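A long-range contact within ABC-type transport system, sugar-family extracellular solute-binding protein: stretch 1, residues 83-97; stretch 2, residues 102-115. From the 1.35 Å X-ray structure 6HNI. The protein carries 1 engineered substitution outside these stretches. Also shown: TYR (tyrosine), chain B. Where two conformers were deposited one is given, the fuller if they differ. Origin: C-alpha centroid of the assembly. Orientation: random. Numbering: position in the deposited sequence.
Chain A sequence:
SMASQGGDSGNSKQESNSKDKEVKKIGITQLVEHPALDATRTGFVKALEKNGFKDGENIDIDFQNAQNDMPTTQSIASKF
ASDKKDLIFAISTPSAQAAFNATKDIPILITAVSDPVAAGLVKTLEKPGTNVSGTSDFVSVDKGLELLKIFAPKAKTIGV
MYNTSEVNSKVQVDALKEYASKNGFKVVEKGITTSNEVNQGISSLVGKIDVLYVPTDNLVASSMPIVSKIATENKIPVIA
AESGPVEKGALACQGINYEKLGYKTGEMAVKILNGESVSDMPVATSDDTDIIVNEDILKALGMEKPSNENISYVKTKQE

Stretch 1 83-97: DKKDLIFAISTPSAQ
Stretch 2, residues 102-115: ATKDIPILITAVSD

Strand 87-91 runs parallel to the strand that begins at Ile 108, their axes 4.7 Å apart at closest approach and inclined by 19°. The register pairs Ile 88 with Ile 108, Phe 89 with Leu 109, Ala 90 with Ile 110 and Ile 91 with Thr 111, with CA-CA separations of 4.7 to 5.2 Å. The hydrogen-bond ladder runs from Ile 88 N to Pro 107 O (3.0 Å), Leu 109 N to Ile 88 O (2.8 Å), Ala 90 N to Leu 109 O (2.8 Å), Thr 111 N to Ala 90 O (3.0 Å) and Ser 92 N to Thr 111 O (3.0 Å).

Ile 88 has the largest covered area. In extended conformation (phi/psi -116/126) with chi1 m and chi2 t, it shares a sheet face with Ala 90, Ile 108 and Ile 110. Its CB lies 4.2 Å from Ile 108 CG1, while its CD1 reaches 4.0 Å from both Ile 106 CG2 and Thr 103 CG2. Ile 106 (-74/135; m, t) precedes the strand and directs its CA-to-CB bond toward stretch 1, bringing CG2 to 3.4 Å from Lys 85 O. Just before it, Thr 103 OG1 (chi1 t) accepts hydrogen bonds from Asp 105 N and Ile 106 N, both at 3.2 Å.

Leu 109 (-107/129; m, t) occupies the other face, with Phe 89, Ile 91 and Thr 111. Its CG packs 4.1 Å from Leu 87 CD1, Leu 87 adopting chi1 t and chi2 p. Phe 89 (chi1 t, chi2 41°) carries its CE1 to 3.4 Å from Thr 111 CG2.

Beyond the strands, Ser 92 (98/160) occupies the N-cap position of a helix whose Ala 96 CB meets Ile 110 CG2 at 3.7 Å. At Ala 112 (57/39) the second stretch turns a corner, and the bound tyrosine bridges both stretches: Thr 93 N donates to its O (2.8 Å), and Ser 114 N to its OXT (3.1 Å).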

# COMPACT_ATOMS: atom_id res chain seq x y z
N ASP A 83 2.80 -21.74 -16.40
CA ASP A 83 2.07 -21.26 -17.57
C ASP A 83 2.99 -20.56 -18.57
O ASP A 83 2.59 -20.34 -19.70
CB ASP A 83 1.02 -20.18 -17.24
CG ASP A 83 -0.26 -20.71 -16.59
OD1 ASP A 83 -0.49 -21.95 -16.57
OD2 ASP A 83 -1.06 -19.82 -16.08
N LYS A 84 4.20 -20.19 -18.18
CA LYS A 84 5.13 -19.46 -19.07
C LYS A 84 4.57 -18.11 -19.51
O LYS A 84 4.67 -17.73 -20.71
CB LYS A 84 5.60 -20.36 -20.25
CG LYS A 84 6.20 -21.69 -19.81
CD LYS A 84 6.56 -22.64 -20.94
CE LYS A 84 7.30 -23.84 -20.40
NZ LYS A 84 6.93 -25.09 -21.08
N LYS A 85 4.00 -17.34 -18.60
CA LYS A 85 3.55 -16.00 -18.86
C LYS A 85 4.71 -15.17 -19.43
O LYS A 85 5.88 -15.39 -19.11
CB LYS A 85 3.09 -15.30 -17.59
CG LYS A 85 1.85 -15.89 -16.94
CD LYS A 85 0.63 -16.00 -17.83
CE LYS A 85 -0.57 -16.44 -17.03
NZ LYS A 85 -1.73 -16.72 -17.88
N ASP A 86 4.37 -14.21 -20.27
CA ASP A 86 5.37 -13.28 -20.77
C ASP A 86 5.78 -12.18 -19.78
O ASP A 86 6.88 -11.66 -19.83
CB ASP A 86 4.84 -12.65 -22.07
CG ASP A 86 4.62 -13.67 -23.18
OD1 ASP A 86 5.66 -14.15 -23.63
OD2 ASP A 86 3.43 -13.99 -23.50
N LEU A 87 4.87 -11.89 -18.85
CA LEU A 87 5.06 -10.83 -17.86
C LEU A 87 4.13 -11.15 -16.70
O LEU A 87 3.00 -11.54 -16.88
CB LEU A 87 4.67 -9.47 -18.47
CG LEU A 87 4.57 -8.28 -17.51
CD1 LEU A 87 5.93 -7.93 -17.02
CD2 LEU A 87 3.96 -7.07 -18.24
N ILE A 88 4.67 -10.90 -15.49
CA ILE A 88 3.86 -10.95 -14.25
C ILE A 88 3.80 -9.57 -13.61
O ILE A 88 4.82 -8.93 -13.49
CB ILE A 88 4.48 -11.95 -13.28
CG1 ILE A 88 4.37 -13.36 -13.83
CG2 ILE A 88 3.76 -11.88 -11.90
CD1 ILE A 88 5.24 -14.37 -13.11
N PHE A 89 2.59 -9.11 -13.36
CA PHE A 89 2.38 -7.85 -12.63
C PHE A 89 1.91 -8.25 -11.21
O PHE A 89 0.88 -8.88 -11.05
CB PHE A 89 1.30 -7.05 -13.35
CG PHE A 89 0.85 -5.78 -12.66
CD1 PHE A 89 1.75 -4.92 -12.02
CD2 PHE A 89 -0.48 -5.43 -12.69
CE1 PHE A 89 1.26 -3.76 -11.36
CE2 PHE A 89 -0.94 -4.28 -12.07
CZ PHE A 89 -0.04 -3.45 -11.44
N ALA A 90 2.75 -7.84 -10.26
CA ALA A 90 2.51 -8.23 -8.81
C ALA A 90 2.18 -6.98 -8.00
O ALA A 90 2.93 -5.99 -7.98
CB ALA A 90 3.74 -8.96 -8.25
N ILE A 91 1.06 -7.08 -7.26
CA ILE A 91 0.51 -5.96 -6.55
C ILE A 91 0.59 -6.33 -5.06
O ILE A 91 -0.17 -7.19 -4.62
CB ILE A 91 -0.95 -5.67 -6.96
CG1 ILE A 91 -1.05 -5.40 -8.49
CG2 ILE A 91 -1.55 -4.55 -6.15
CD1 ILE A 91 -2.49 -5.38 -8.91
N SER A 92 1.46 -5.58 -4.38
CA SER A 92 1.83 -5.72 -2.92
C SER A 92 3.11 -6.50 -2.76
O SER A 92 3.49 -7.36 -3.55
CB SER A 92 0.73 -6.35 -2.06
OG SER A 92 0.77 -7.76 -2.15
N THR A 93 3.72 -6.29 -1.55
CA THR A 93 4.93 -6.98 -1.19
C THR A 93 4.76 -8.50 -1.16
O THR A 93 5.56 -9.22 -1.71
CB THR A 93 5.58 -6.39 0.07
OG1 THR A 93 5.97 -5.05 -0.16
CG2 THR A 93 6.77 -7.20 0.53
N PRO A 94 3.76 -9.01 -0.40
CA PRO A 94 3.58 -10.47 -0.41
C PRO A 94 3.40 -11.11 -1.80
O PRO A 94 3.99 -12.17 -2.08
CB PRO A 94 2.39 -10.69 0.54
CG PRO A 94 2.34 -9.46 1.39
CD PRO A 94 2.76 -8.35 0.45
N SER A 95 2.61 -10.44 -2.65
CA SER A 95 2.41 -11.01 -3.98
C SER A 95 3.70 -10.98 -4.83
O SER A 95 3.99 -11.94 -5.53
CB SER A 95 1.30 -10.22 -4.66
OG SER A 95 0.05 -10.28 -3.96
N ALA A 96 4.46 -9.90 -4.69
CA ALA A 96 5.74 -9.76 -5.37
C ALA A 96 6.78 -10.74 -4.92
O ALA A 96 7.54 -11.30 -5.69
CB ALA A 96 6.23 -8.33 -5.27
N GLN A 97 6.86 -10.92 -3.58
CA GLN A 97 7.81 -11.87 -3.04
C GLN A 97 7.52 -13.30 -3.52
O GLN A 97 8.46 -14.04 -3.87
CB GLN A 97 7.86 -11.83 -1.49
CG GLN A 97 8.51 -10.58 -1.01
CD GLN A 97 8.58 -10.57 0.53
OE1 GLN A 97 7.54 -10.74 1.19
NE2 GLN A 97 9.76 -10.26 1.05
N ALA A 102 8.83 -17.78 -7.23
CA ALA A 102 8.35 -18.71 -8.26
C ALA A 102 9.19 -18.72 -9.53
O ALA A 102 9.31 -19.76 -10.15
CB ALA A 102 6.92 -18.43 -8.62
N THR A 103 9.75 -17.57 -9.90
CA THR A 103 10.50 -17.44 -11.16
C THR A 103 11.58 -16.35 -11.10
O THR A 103 11.32 -15.25 -10.64
CB THR A 103 9.53 -17.17 -12.34
OG1 THR A 103 10.29 -17.12 -13.58
CG2 THR A 103 8.77 -15.93 -12.21
N LYS A 104 12.76 -16.68 -11.63
CA LYS A 104 13.84 -15.69 -11.78
C LYS A 104 14.03 -15.35 -13.25
O LYS A 104 14.92 -14.57 -13.57
CB LYS A 104 15.16 -16.16 -11.20
CG LYS A 104 15.16 -16.51 -9.71
CD LYS A 104 14.95 -15.32 -8.81
CE LYS A 104 15.06 -15.74 -7.33
NZ LYS A 104 13.96 -16.71 -7.06
N ASP A 105 13.16 -15.87 -14.11
CA ASP A 105 13.30 -15.68 -15.59
C ASP A 105 12.24 -14.79 -16.23
O ASP A 105 12.55 -14.00 -17.12
CB ASP A 105 13.31 -17.03 -16.31
CG ASP A 105 14.40 -17.95 -15.79
OD1 ASP A 105 15.55 -17.47 -15.60
OD2 ASP A 105 14.12 -19.14 -15.53
N ILE A 106 10.98 -14.95 -15.84
CA ILE A 106 9.90 -14.15 -16.37
C ILE A 106 10.01 -12.75 -15.76
O ILE A 106 10.13 -12.61 -14.52
CB ILE A 106 8.53 -14.78 -16.04
CG1 ILE A 106 8.41 -16.19 -16.62
CG2 ILE A 106 7.34 -13.88 -16.42
CD1 ILE A 106 7.15 -16.92 -16.21
N PRO A 107 9.88 -11.67 -16.51
CA PRO A 107 9.92 -10.35 -15.93
C PRO A 107 8.73 -10.13 -15.01
O PRO A 107 7.60 -10.47 -15.35
CB PRO A 107 9.89 -9.38 -17.13
CG PRO A 107 9.39 -10.21 -18.21
CD PRO A 107 9.80 -11.59 -18.03
N ILE A 108 9.04 -9.52 -13.85
CA ILE A 108 8.04 -9.19 -12.86
C ILE A 108 8.02 -7.68 -12.70
O ILE A 108 9.07 -7.09 -12.41
CB ILE A 108 8.35 -9.87 -11.53
CG1 ILE A 108 8.36 -11.40 -11.66
CG2 ILE A 108 7.36 -9.37 -10.48
CD1 ILE A 108 9.07 -12.07 -10.45
N LEU A 109 6.87 -7.07 -12.87
CA LEU A 109 6.69 -5.66 -12.58
C LEU A 109 5.86 -5.61 -11.30
O LEU A 109 4.80 -6.17 -11.24
CB LEU A 109 5.98 -4.91 -13.71
CG LEU A 109 6.92 -4.60 -14.90
CD1 LEU A 109 6.05 -3.96 -15.91
CD2 LEU A 109 8.04 -3.66 -14.54
N ILE A 110 6.37 -4.84 -10.36
CA ILE A 110 5.70 -4.69 -9.04
C ILE A 110 5.06 -3.33 -8.96
O ILE A 110 5.44 -2.35 -9.61
CB ILE A 110 6.74 -4.87 -7.89
CG1 ILE A 110 7.71 -3.74 -7.80
CG2 ILE A 110 7.40 -6.21 -8.03
CD1 ILE A 110 8.82 -3.82 -6.75
N THR A 111 4.09 -3.21 -8.04
CA THR A 111 3.59 -1.94 -7.60
C THR A 111 3.12 -2.14 -6.12
O THR A 111 2.98 -3.30 -5.66
CB THR A 111 2.41 -1.41 -8.39
OG1 THR A 111 2.15 -0.02 -8.06
CG2 THR A 111 1.16 -2.23 -8.27
N ALA A 112 2.92 -1.00 -5.46
CA ALA A 112 2.43 -1.02 -4.02
C ALA A 112 3.37 -1.83 -3.18
O ALA A 112 2.89 -2.50 -2.25
CB ALA A 112 1.03 -1.55 -3.96
N VAL A 113 4.66 -1.72 -3.42
CA VAL A 113 5.71 -2.33 -2.61
C VAL A 113 6.46 -1.22 -1.94
O VAL A 113 7.07 -0.37 -2.55
CB VAL A 113 6.66 -3.19 -3.46
CG1 VAL A 113 7.89 -3.65 -2.69
CG2 VAL A 113 5.91 -4.35 -4.04
N SER A 114 6.46 -1.21 -0.57
CA SER A 114 7.01 -0.10 0.14
C SER A 114 8.50 0.03 0.01
O SER A 114 9.02 1.14 -0.10
CB SER A 114 6.66 -0.18 1.66
OG SER A 114 5.29 -0.19 1.89
N ASP A 115 9.19 -1.10 0.10
CA ASP A 115 10.66 -1.17 0.19
C ASP A 115 11.12 -2.41 -0.56
O ASP A 115 11.26 -3.50 -0.04
CB ASP A 115 11.14 -1.18 1.65
CG ASP A 115 12.65 -0.84 1.79
OD1 ASP A 115 13.49 -1.31 0.95
OD2 ASP A 115 12.99 -0.16 2.79
N TYR B . 2.75 -1.02 0.85
CA TYR B . 2.08 -2.34 0.91
C TYR B . 3.07 -3.42 0.51
O TYR B . 2.65 -4.56 0.35
CB TYR B . 0.73 -2.36 0.16
CG TYR B . -0.29 -1.47 0.79
CD1 TYR B . -0.80 -1.79 2.08
CD2 TYR B . -0.73 -0.31 0.24
CE1 TYR B . -1.68 -0.94 2.71
CE2 TYR B . -1.61 0.56 0.85
CZ TYR B . -2.10 0.23 2.14
OH TYR B . -2.97 1.09 2.77
OXT TYR B . 4.26 -3.18 0.45
O HOH W 1 8.32 -3.85 1.00